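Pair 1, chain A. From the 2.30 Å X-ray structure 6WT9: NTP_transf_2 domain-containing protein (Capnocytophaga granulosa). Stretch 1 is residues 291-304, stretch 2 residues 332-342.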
# COMPACT_ATOMS: atom_id res chain seq x y z
N LEU A 291 -5.14 -5.61 18.68
CA LEU A 291 -4.41 -5.98 17.47
C LEU A 291 -2.90 -5.86 17.65
O LEU A 291 -2.15 -6.51 16.91
CB LEU A 291 -4.88 -5.13 16.29
CG LEU A 291 -6.36 -5.24 15.92
CD1 LEU A 291 -6.70 -4.29 14.79
CD2 LEU A 291 -6.71 -6.68 15.54
N VAL A 292 -2.44 -5.05 18.60
CA VAL A 292 -1.01 -4.85 18.82
C VAL A 292 -0.37 -6.11 19.40
O VAL A 292 0.65 -6.55 18.87
CB VAL A 292 -0.75 -3.62 19.71
CG1 VAL A 292 0.73 -3.49 20.03
CG2 VAL A 292 -1.26 -2.36 19.03
N PRO A 293 -0.92 -6.72 20.46
CA PRO A 293 -0.34 -8.00 20.92
C PRO A 293 -0.41 -9.10 19.87
O PRO A 293 0.45 -9.99 19.85
CB PRO A 293 -1.18 -8.35 22.15
CG PRO A 293 -1.75 -7.06 22.61
CD PRO A 293 -1.99 -6.27 21.37
N ILE A 294 -1.42 -9.06 18.99
CA ILE A 294 -1.54 -10.06 17.94
C ILE A 294 -0.46 -9.85 16.88
O ILE A 294 0.13 -10.81 16.38
CB ILE A 294 -2.96 -10.02 17.34
CG1 ILE A 294 -3.97 -10.49 18.39
CG2 ILE A 294 -3.04 -10.86 16.08
CD1 ILE A 294 -5.39 -10.22 18.02
N LEU A 295 -0.18 -8.59 16.53
CA LEU A 295 0.93 -8.31 15.63
C LEU A 295 2.26 -8.69 16.27
O LEU A 295 3.18 -9.16 15.58
CB LEU A 295 0.92 -6.84 15.22
CG LEU A 295 -0.16 -6.44 14.22
CD1 LEU A 295 -0.18 -4.94 14.01
CD2 LEU A 295 0.08 -7.16 12.89
N TYR A 296 2.38 -8.49 17.58
CA TYR A 296 3.60 -8.88 18.28
C TYR A 296 3.81 -10.39 18.19
O TYR A 296 4.92 -10.86 17.90
CB TYR A 296 3.55 -8.43 19.74
CG TYR A 296 4.71 -8.92 20.57
CD1 TYR A 296 5.94 -8.28 20.52
CD2 TYR A 296 4.58 -10.04 21.38
CE1 TYR A 296 7.01 -8.73 21.27
CE2 TYR A 296 5.65 -10.49 22.14
CZ TYR A 296 6.85 -9.83 22.08
OH TYR A 296 7.91 -10.28 22.83
N GLU A 297 2.76 -11.17 18.44
CA GLU A 297 2.88 -12.62 18.40
C GLU A 297 3.26 -13.11 17.01
O GLU A 297 4.09 -14.01 16.86
CB GLU A 297 1.58 -13.28 18.85
CG GLU A 297 1.68 -14.80 18.95
CD GLU A 297 0.35 -15.49 18.76
OE1 GLU A 297 0.34 -16.60 18.19
OE2 GLU A 297 -0.69 -14.92 19.16
N GLN A 298 2.66 -12.52 15.97
CA GLN A 298 2.99 -12.91 14.61
C GLN A 298 4.44 -12.57 14.27
O GLN A 298 5.18 -13.41 13.75
CB GLN A 298 2.04 -12.23 13.62
CG GLN A 298 2.49 -12.30 12.16
CD GLN A 298 2.28 -13.67 11.53
OE1 GLN A 298 1.87 -14.62 12.19
NE2 GLN A 298 2.55 -13.77 10.23
N LEU A 299 4.86 -11.34 14.57
CA LEU A 299 6.23 -10.94 14.26
C LEU A 299 7.24 -11.74 15.09
O LEU A 299 8.30 -12.13 14.58
CB LEU A 299 6.41 -9.44 14.49
CG LEU A 299 6.17 -8.52 13.29
CD1 LEU A 299 4.78 -8.71 12.70
CD2 LEU A 299 6.37 -7.07 13.71
N ASN A 300 6.93 -11.98 16.36
CA ASN A 300 7.83 -12.78 17.19
C ASN A 300 7.92 -14.21 16.67
O ASN A 300 9.00 -14.81 16.67
CB ASN A 300 7.36 -12.75 18.64
CG ASN A 300 8.43 -13.23 19.61
OD1 ASN A 300 9.62 -13.26 19.28
ND2 ASN A 300 8.01 -13.61 20.81
N GLU A 301 6.80 -14.77 16.22
CA GLU A 301 6.81 -16.14 15.71
C GLU A 301 7.58 -16.24 14.40
O GLU A 301 8.23 -17.26 14.15
CB GLU A 301 5.38 -16.64 15.52
CG GLU A 301 5.28 -18.12 15.18
CD GLU A 301 3.85 -18.61 15.11
OE1 GLU A 301 2.92 -17.78 15.28
OE2 GLU A 301 3.65 -19.82 14.90
N LEU A 302 7.54 -15.20 13.56
CA LEU A 302 8.32 -15.21 12.33
C LEU A 302 9.81 -15.17 12.62
O LEU A 302 10.60 -15.89 11.99
CB LEU A 302 7.91 -14.04 11.44
CG LEU A 302 6.55 -14.13 10.74
CD1 LEU A 302 6.14 -12.77 10.20
CD2 LEU A 302 6.60 -15.16 9.62
N VAL A 303 10.23 -14.33 13.57
CA VAL A 303 11.64 -14.24 13.91
C VAL A 303 12.12 -15.50 14.62
O VAL A 303 13.28 -15.90 14.49
CB VAL A 303 11.90 -12.98 14.76
CG1 VAL A 303 13.36 -12.88 15.16
CG2 VAL A 303 11.46 -11.74 14.00
N SER A 304 11.23 -16.17 15.37
CA SER A 304 11.64 -17.33 16.16
C SER A 304 11.74 -18.58 15.29
O SER A 304 12.83 -19.11 15.06
CB SER A 304 10.66 -17.55 17.32
OG SER A 304 10.67 -16.45 18.21
N SER A 332 15.45 -6.34 9.07
CA SER A 332 14.38 -5.35 9.05
C SER A 332 13.13 -5.87 9.75
O SER A 332 12.44 -5.12 10.44
CB SER A 332 14.06 -4.95 7.61
OG SER A 332 15.17 -4.31 7.00
N LEU A 333 12.84 -7.17 9.59
CA LEU A 333 11.74 -7.77 10.33
C LEU A 333 11.99 -7.71 11.83
O LEU A 333 11.07 -7.49 12.62
CB LEU A 333 11.52 -9.21 9.87
CG LEU A 333 10.46 -10.02 10.63
CD1 LEU A 333 9.09 -9.38 10.49
CD2 LEU A 333 10.43 -11.46 10.13
N LYS A 334 13.24 -7.92 12.25
CA LYS A 334 13.58 -7.85 13.67
C LYS A 334 13.38 -6.44 14.21
O LYS A 334 12.85 -6.26 15.31
CB LYS A 334 15.02 -8.31 13.90
CG LYS A 334 15.26 -9.78 13.63
CD LYS A 334 16.73 -10.13 13.83
CE LYS A 334 17.00 -11.60 13.54
NZ LYS A 334 18.43 -11.95 13.74
N MSE A 335 13.81 -5.42 13.45
CA MSE A 335 13.67 -4.04 13.89
C MSE A 335 12.21 -3.63 14.00
O MSE A 335 11.84 -2.84 14.87
CB MSE A 335 14.42 -3.09 12.95
CG MSE A 335 15.92 -3.32 12.89
SE MSE A 335 16.72 -3.76 14.61
CE MSE A 335 16.33 -2.14 15.60
N LEU A 336 11.38 -4.16 13.10
CA LEU A 336 9.94 -3.91 13.19
C LEU A 336 9.35 -4.58 14.42
O LEU A 336 8.43 -4.04 15.05
CB LEU A 336 9.25 -4.39 11.92
CG LEU A 336 7.75 -4.11 11.79
CD1 LEU A 336 7.47 -2.62 11.87
CD2 LEU A 336 7.21 -4.69 10.50
N LEU A 337 9.87 -5.76 14.78
CA LEU A 337 9.44 -6.41 16.01
C LEU A 337 9.79 -5.57 17.24
O LEU A 337 9.03 -5.53 18.21
CB LEU A 337 10.08 -7.79 16.11
CG LEU A 337 9.81 -8.59 17.39
CD1 LEU A 337 8.32 -8.79 17.59
CD2 LEU A 337 10.53 -9.93 17.33
N GLN A 338 10.94 -4.89 17.21
CA GLN A 338 11.29 -3.99 18.30
C GLN A 338 10.25 -2.89 18.46
O GLN A 338 9.83 -2.58 19.58
CB GLN A 338 12.67 -3.37 18.05
CG GLN A 338 13.75 -4.34 17.60
CD GLN A 338 14.26 -5.23 18.71
OE1 GLN A 338 13.92 -5.04 19.88
NE2 GLN A 338 15.08 -6.21 18.35
N GLU A 339 9.83 -2.28 17.35
CA GLU A 339 8.86 -1.19 17.43
C GLU A 339 7.52 -1.67 17.99
O GLU A 339 6.92 -1.00 18.83
CB GLU A 339 8.67 -0.57 16.04
CG GLU A 339 9.95 -0.02 15.43
CD GLU A 339 10.47 1.20 16.15
OE1 GLU A 339 9.65 1.92 16.77
OE2 GLU A 339 11.69 1.45 16.11
N VAL A 340 7.05 -2.83 17.53
CA VAL A 340 5.79 -3.37 18.04
C VAL A 340 5.93 -3.72 19.52
O VAL A 340 5.03 -3.46 20.32
CB VAL A 340 5.36 -4.60 17.21
CG1 VAL A 340 4.09 -5.21 17.79
CG2 VAL A 340 5.15 -4.20 15.76
N LYS A 341 7.07 -4.31 19.90
CA LYS A 341 7.31 -4.63 21.30
C LYS A 341 7.27 -3.38 22.17
O LYS A 341 6.75 -3.41 23.29
CB LYS A 341 8.66 -5.35 21.44
CG LYS A 341 9.10 -5.61 22.86
CD LYS A 341 10.49 -6.22 22.90
CE LYS A 341 10.46 -7.72 22.65
NZ LYS A 341 9.91 -8.47 23.81
N ILE A 342 7.81 -2.27 21.67
CA ILE A 342 7.80 -1.02 22.43
C ILE A 342 6.37 -0.52 22.60
O ILE A 342 5.95 -0.15 23.71
CB ILE A 342 8.69 0.04 21.75
CG1 ILE A 342 10.16 -0.36 21.85
CG2 ILE A 342 8.45 1.41 22.36
CD1 ILE A 342 11.10 0.61 21.16

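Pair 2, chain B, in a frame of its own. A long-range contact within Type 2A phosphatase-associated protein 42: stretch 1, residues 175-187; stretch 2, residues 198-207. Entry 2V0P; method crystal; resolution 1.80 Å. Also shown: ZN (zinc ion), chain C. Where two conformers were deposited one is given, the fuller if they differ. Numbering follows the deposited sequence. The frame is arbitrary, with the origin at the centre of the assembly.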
# COMPACT_ATOMS: atom_id res chain seq x y z
N GLU B 175 -5.72 25.37 -0.89
CA GLU B 175 -5.69 26.77 -1.28
C GLU B 175 -6.61 26.96 -2.53
O GLU B 175 -7.54 27.75 -2.50
CB GLU B 175 -4.26 27.17 -1.59
CG GLU B 175 -4.05 28.64 -1.80
CD GLU B 175 -2.66 28.97 -2.32
OE1 GLU B 175 -1.84 28.02 -2.50
OE2 GLU B 175 -2.38 30.16 -2.57
N ILE B 176 -6.34 26.19 -3.57
CA ILE B 176 -7.05 26.29 -4.86
C ILE B 176 -8.49 25.87 -4.68
O ILE B 176 -9.40 26.54 -5.22
CB ILE B 176 -6.30 25.53 -5.95
CG1 ILE B 176 -4.95 26.20 -6.18
CG2 ILE B 176 -7.12 25.34 -7.22
CD1 ILE B 176 -5.02 27.67 -6.32
N SER B 177 -8.74 24.85 -3.87
CA SER B 177 -10.13 24.53 -3.54
C SER B 177 -10.92 25.71 -2.95
O SER B 177 -12.05 25.98 -3.38
CB SER B 177 -10.27 23.29 -2.66
OG SER B 177 -9.80 22.19 -3.34
N THR B 178 -10.33 26.40 -1.98
CA THR B 178 -10.97 27.55 -1.37
C THR B 178 -11.17 28.66 -2.38
O THR B 178 -12.23 29.25 -2.41
CB THR B 178 -10.18 28.07 -0.14
OG1 THR B 178 -9.97 26.98 0.76
CG2 THR B 178 -10.95 29.14 0.59
N LYS B 179 -10.17 28.96 -3.20
CA LYS B 179 -10.32 29.96 -4.25
C LYS B 179 -11.45 29.58 -5.22
O LYS B 179 -12.29 30.42 -5.57
CB LYS B 179 -9.00 30.23 -4.98
CG LYS B 179 -8.05 31.12 -4.21
CD LYS B 179 -6.58 30.93 -4.67
CE LYS B 179 -6.29 31.59 -6.02
NZ LYS B 179 -4.84 31.50 -6.41
N LEU B 180 -11.50 28.32 -5.61
CA LEU B 180 -12.60 27.80 -6.45
C LEU B 180 -13.97 27.92 -5.78
O LEU B 180 -14.95 28.36 -6.39
CB LEU B 180 -12.30 26.36 -6.84
CG LEU B 180 -13.38 25.59 -7.62
CD1 LEU B 180 -13.82 26.38 -8.84
CD2 LEU B 180 -12.87 24.28 -8.01
N HIS B 181 -14.02 27.54 -4.52
CA HIS B 181 -15.21 27.67 -3.71
C HIS B 181 -15.73 29.11 -3.69
O HIS B 181 -16.89 29.35 -4.03
CB HIS B 181 -14.92 27.12 -2.30
CG HIS B 181 -16.13 26.91 -1.45
ND1 HIS B 181 -17.32 26.44 -1.94
CD2 HIS B 181 -16.32 27.10 -0.12
CE1 HIS B 181 -18.20 26.36 -0.97
NE2 HIS B 181 -17.62 26.74 0.15
N CYS B 182 -14.89 30.08 -3.30
CA CYS B 182 -15.38 31.49 -3.19
C CYS B 182 -15.87 31.99 -4.60
O CYS B 182 -16.88 32.68 -4.69
CB CYS B 182 -14.40 32.45 -2.40
SG CYS B 182 -14.86 33.18 -0.59
N LEU B 183 -15.19 31.59 -5.68
CA LEU B 183 -15.63 31.87 -7.07
C LEU B 183 -16.99 31.31 -7.44
O LEU B 183 -17.87 32.07 -7.84
CB LEU B 183 -14.59 31.45 -8.09
CG LEU B 183 -13.40 32.38 -8.28
CD1 LEU B 183 -12.28 31.69 -9.03
CD2 LEU B 183 -13.77 33.68 -8.94
N GLU B 184 -17.21 30.03 -7.21
CA GLU B 184 -18.52 29.42 -7.40
C GLU B 184 -19.64 30.16 -6.65
O GLU B 184 -20.72 30.37 -7.20
CB GLU B 184 -18.51 27.93 -7.03
CG GLU B 184 -17.70 27.07 -7.98
CD GLU B 184 -17.41 25.69 -7.44
OE1 GLU B 184 -17.56 25.48 -6.22
OE2 GLU B 184 -17.01 24.80 -8.24
N LEU B 185 -19.36 30.57 -5.41
CA LEU B 185 -20.37 31.24 -4.60
C LEU B 185 -20.62 32.68 -5.06
O LEU B 185 -21.75 33.13 -5.07
CB LEU B 185 -19.97 31.22 -3.13
CG LEU B 185 -20.12 29.89 -2.39
CD1 LEU B 185 -19.14 29.85 -1.23
CD2 LEU B 185 -21.54 29.72 -1.90
N GLU B 186 -19.56 33.38 -5.46
CA GLU B 186 -19.70 34.72 -6.03
C GLU B 186 -20.56 34.72 -7.31
O GLU B 186 -21.21 35.74 -7.61
CB GLU B 186 -18.34 35.35 -6.29
CG GLU B 186 -17.65 35.83 -5.03
CD GLU B 186 -16.36 36.59 -5.31
OE1 GLU B 186 -15.49 36.03 -6.02
OE2 GLU B 186 -16.23 37.73 -4.81
N LEU B 187 -20.59 33.59 -8.03
CA LEU B 187 -21.49 33.41 -9.18
C LEU B 187 -22.93 33.11 -8.76
O LEU B 187 -23.25 32.01 -8.31
CB LEU B 187 -20.97 32.31 -10.11
CG LEU B 187 -20.11 32.68 -11.32
CD1 LEU B 187 -20.82 33.70 -12.23
CD2 LEU B 187 -18.73 33.18 -10.91
N GLU B 198 -17.85 37.82 -16.70
CA GLU B 198 -16.49 38.29 -16.42
C GLU B 198 -15.79 37.38 -15.39
O GLU B 198 -14.63 36.97 -15.58
CB GLU B 198 -16.48 39.76 -15.98
CG GLU B 198 -17.64 40.16 -15.07
CD GLU B 198 -17.31 41.36 -14.22
OE1 GLU B 198 -16.85 41.16 -13.07
OE2 GLU B 198 -17.50 42.51 -14.69
N LEU B 199 -16.50 37.01 -14.34
CA LEU B 199 -15.99 36.00 -13.41
C LEU B 199 -15.96 34.59 -14.01
O LEU B 199 -15.17 33.76 -13.59
CB LEU B 199 -16.77 36.00 -12.09
CG LEU B 199 -16.92 37.30 -11.30
CD1 LEU B 199 -17.54 37.00 -9.94
CD2 LEU B 199 -15.60 38.08 -11.13
N LEU B 200 -16.83 34.33 -14.99
CA LEU B 200 -16.97 32.98 -15.54
C LEU B 200 -15.67 32.36 -15.99
O LEU B 200 -15.35 31.17 -15.66
CB LEU B 200 -17.96 32.97 -16.72
CG LEU B 200 -18.88 31.76 -16.74
CD1 LEU B 200 -19.88 31.92 -15.60
CD2 LEU B 200 -19.61 31.64 -18.08
N ARG B 201 -14.94 33.13 -16.76
CA ARG B 201 -13.66 32.70 -17.30
C ARG B 201 -12.67 32.35 -16.19
O ARG B 201 -11.90 31.43 -16.35
CB ARG B 201 -13.06 33.79 -18.17
CG ARG B 201 -11.79 33.37 -18.85
CD ARG B 201 -11.48 34.26 -20.05
NE ARG B 201 -10.41 33.66 -20.81
CZ ARG B 201 -10.57 32.97 -21.94
NH1 ARG B 201 -11.79 32.83 -22.50
NH2 ARG B 201 -9.49 32.43 -22.51
N GLU B 202 -12.67 33.16 -15.12
CA GLU B 202 -11.83 32.92 -13.97
C GLU B 202 -12.23 31.62 -13.26
O GLU B 202 -11.39 30.84 -12.94
CB GLU B 202 -11.91 34.11 -13.02
CG GLU B 202 -11.18 33.93 -11.71
CD GLU B 202 -11.21 35.18 -10.85
OE1 GLU B 202 -12.24 35.89 -10.85
OE2 GLU B 202 -10.20 35.46 -10.17
N LEU B 203 -13.52 31.43 -13.05
CA LEU B 203 -14.03 30.20 -12.49
C LEU B 203 -13.61 28.93 -13.26
O LEU B 203 -13.20 27.93 -12.65
CB LEU B 203 -15.55 30.32 -12.33
CG LEU B 203 -16.41 29.13 -11.93
CD1 LEU B 203 -15.89 28.57 -10.62
CD2 LEU B 203 -17.87 29.55 -11.82
N TYR B 204 -13.72 28.96 -14.58
CA TYR B 204 -13.38 27.86 -15.41
C TYR B 204 -11.92 27.48 -15.34
O TYR B 204 -11.60 26.31 -15.28
CB TYR B 204 -13.83 28.09 -16.86
CG TYR B 204 -15.32 28.16 -17.01
CD1 TYR B 204 -16.17 27.68 -16.01
CD2 TYR B 204 -15.89 28.65 -18.17
CE1 TYR B 204 -17.57 27.72 -16.16
CE2 TYR B 204 -17.27 28.71 -18.33
CZ TYR B 204 -18.10 28.23 -17.34
OH TYR B 204 -19.48 28.28 -17.53
N LEU B 205 -11.06 28.47 -15.37
CA LEU B 205 -9.64 28.32 -15.19
C LEU B 205 -9.29 27.80 -13.81
O LEU B 205 -8.43 27.00 -13.73
CB LEU B 205 -8.88 29.59 -15.46
CG LEU B 205 -8.95 30.03 -16.93
CD1 LEU B 205 -8.52 31.43 -17.05
CD2 LEU B 205 -8.10 29.11 -17.80
N MSE B 206 -9.91 28.34 -12.76
CA MSE B 206 -9.68 27.88 -11.38
C MSE B 206 -10.17 26.45 -11.23
O MSE B 206 -9.62 25.65 -10.45
CB MSE B 206 -10.39 28.80 -10.36
CG MSE B 206 -9.98 28.54 -8.88
SE MSE B 206 -8.07 28.90 -8.62
CE MSE B 206 -8.05 30.84 -8.90
N ARG B 207 -11.24 26.13 -11.93
CA ARG B 207 -11.74 24.80 -11.87
C ARG B 207 -10.67 23.81 -12.46
O ARG B 207 -10.30 22.82 -11.83
CB ARG B 207 -13.14 24.76 -12.48
CG ARG B 207 -13.77 23.41 -12.57
CD ARG B 207 -15.23 23.60 -12.93
NE ARG B 207 -15.95 24.22 -11.82
CZ ARG B 207 -17.03 24.98 -11.93
NH1 ARG B 207 -17.55 25.27 -13.12
NH2 ARG B 207 -17.58 25.48 -10.83
ZN ZN C . -15.57 32.45 0.39

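What backbone arrangement do the two pairs share? Each is a pair of helices running in roughly opposite directions, with N-to-C axes at 151° in pair 1 and 150° in pair 2 and closest axis approaches of 9.3 and 9.4 Å. Fourteen central residues superpose with an RMSD of 0.3 Å. The register coincides too: Y296(A) lies across from V340(A) as L180(B) does from M206(B), and L299(A) across from L337(A) as L183(B) does from L203(B). The buried surface is similar, 637 Å² in pair 1 and 668 Å² in pair 2.

Which side chains fill the middle? At the centre both pairs set leucine against leucine. L299(A) matches L183(B) and L337(A) matches L203(B), each with side-chain centres 0.5 Å apart. In pair 1, CB of L299(A) is 3.7 Å from CD1 of L337(A); in pair 2, CB of L183(B) is 4.0 Å from CD1 of L203(B). L299(A) is a knob among L333(A), L336(A), L337(A) and V340(A). The position of L336(A) is taken by E202(B), whose OE1 comes 3.3 Å from CD2 of L183(B), so an acidic group borders the leucine where pair 1 has an aliphatic one.

How do a valine and a selenomethionine fill the same hole? V340(A) and M206(B) match, and both are knobs among four residues of the facing helix. V340(A) is short and sits close to the backbone, its CG1 3.7 Å from N of Y296(A), with V292(A), L295(A) and L299(A) completing the hole. M206(B) is longer and reaches further: its SE is 3.9 Å from CG2 of I176(B), and its CE is 3.5 Å from CE of K179(B). Here I176(B) matches V292(A), and the aliphatic part of K179(B) lies where L295(A) stands. The facing stretch covers 115 Å² of M206(B), against 81 Å² of V340(A).

How is the polar link made at one side of the packing? K341(A) matches R207(B), but their partners occupy different positions. The long ring of Y296(A) carries its OH to K341(A), whose NZ donates a hydrogen bond to it at 2.9 Å, near the ring plane. Y296(A) matches L180(B), and both pack on the matched leucine, CD1 of Y296(A) 3.8 Å from CD1 of L337(A) and CD1 of L180(B) 3.5 Å from CD1 of L203(B), but only the tyrosine goes on to a hydroxyl. The link in pair 2 comes from E184(B), at the position of N300(A): R207(B) NH2 donates to E184(B) OE2 at 2.7 Å, forming a salt bridge.

What happens toward the other end? V303(A) and L187(B) match, as do L333(A) and L199(B). CG2 of V303(A) lies 3.9 Å from CG of L333(A), while CD2 of L187(B) lies 3.6 Å from CB of L199(B). L302(A) matches E186(B), and each packs through CB: 3.8 Å to CD2 of L333(A), and 4.1 Å to CD1 of L199(B). K334(A) and L200(B) also match; CG of the lysine is 3.9 Å from CG1 of V303(A), and CD1 of the leucine is 3.9 Å from CD1 of L187(B).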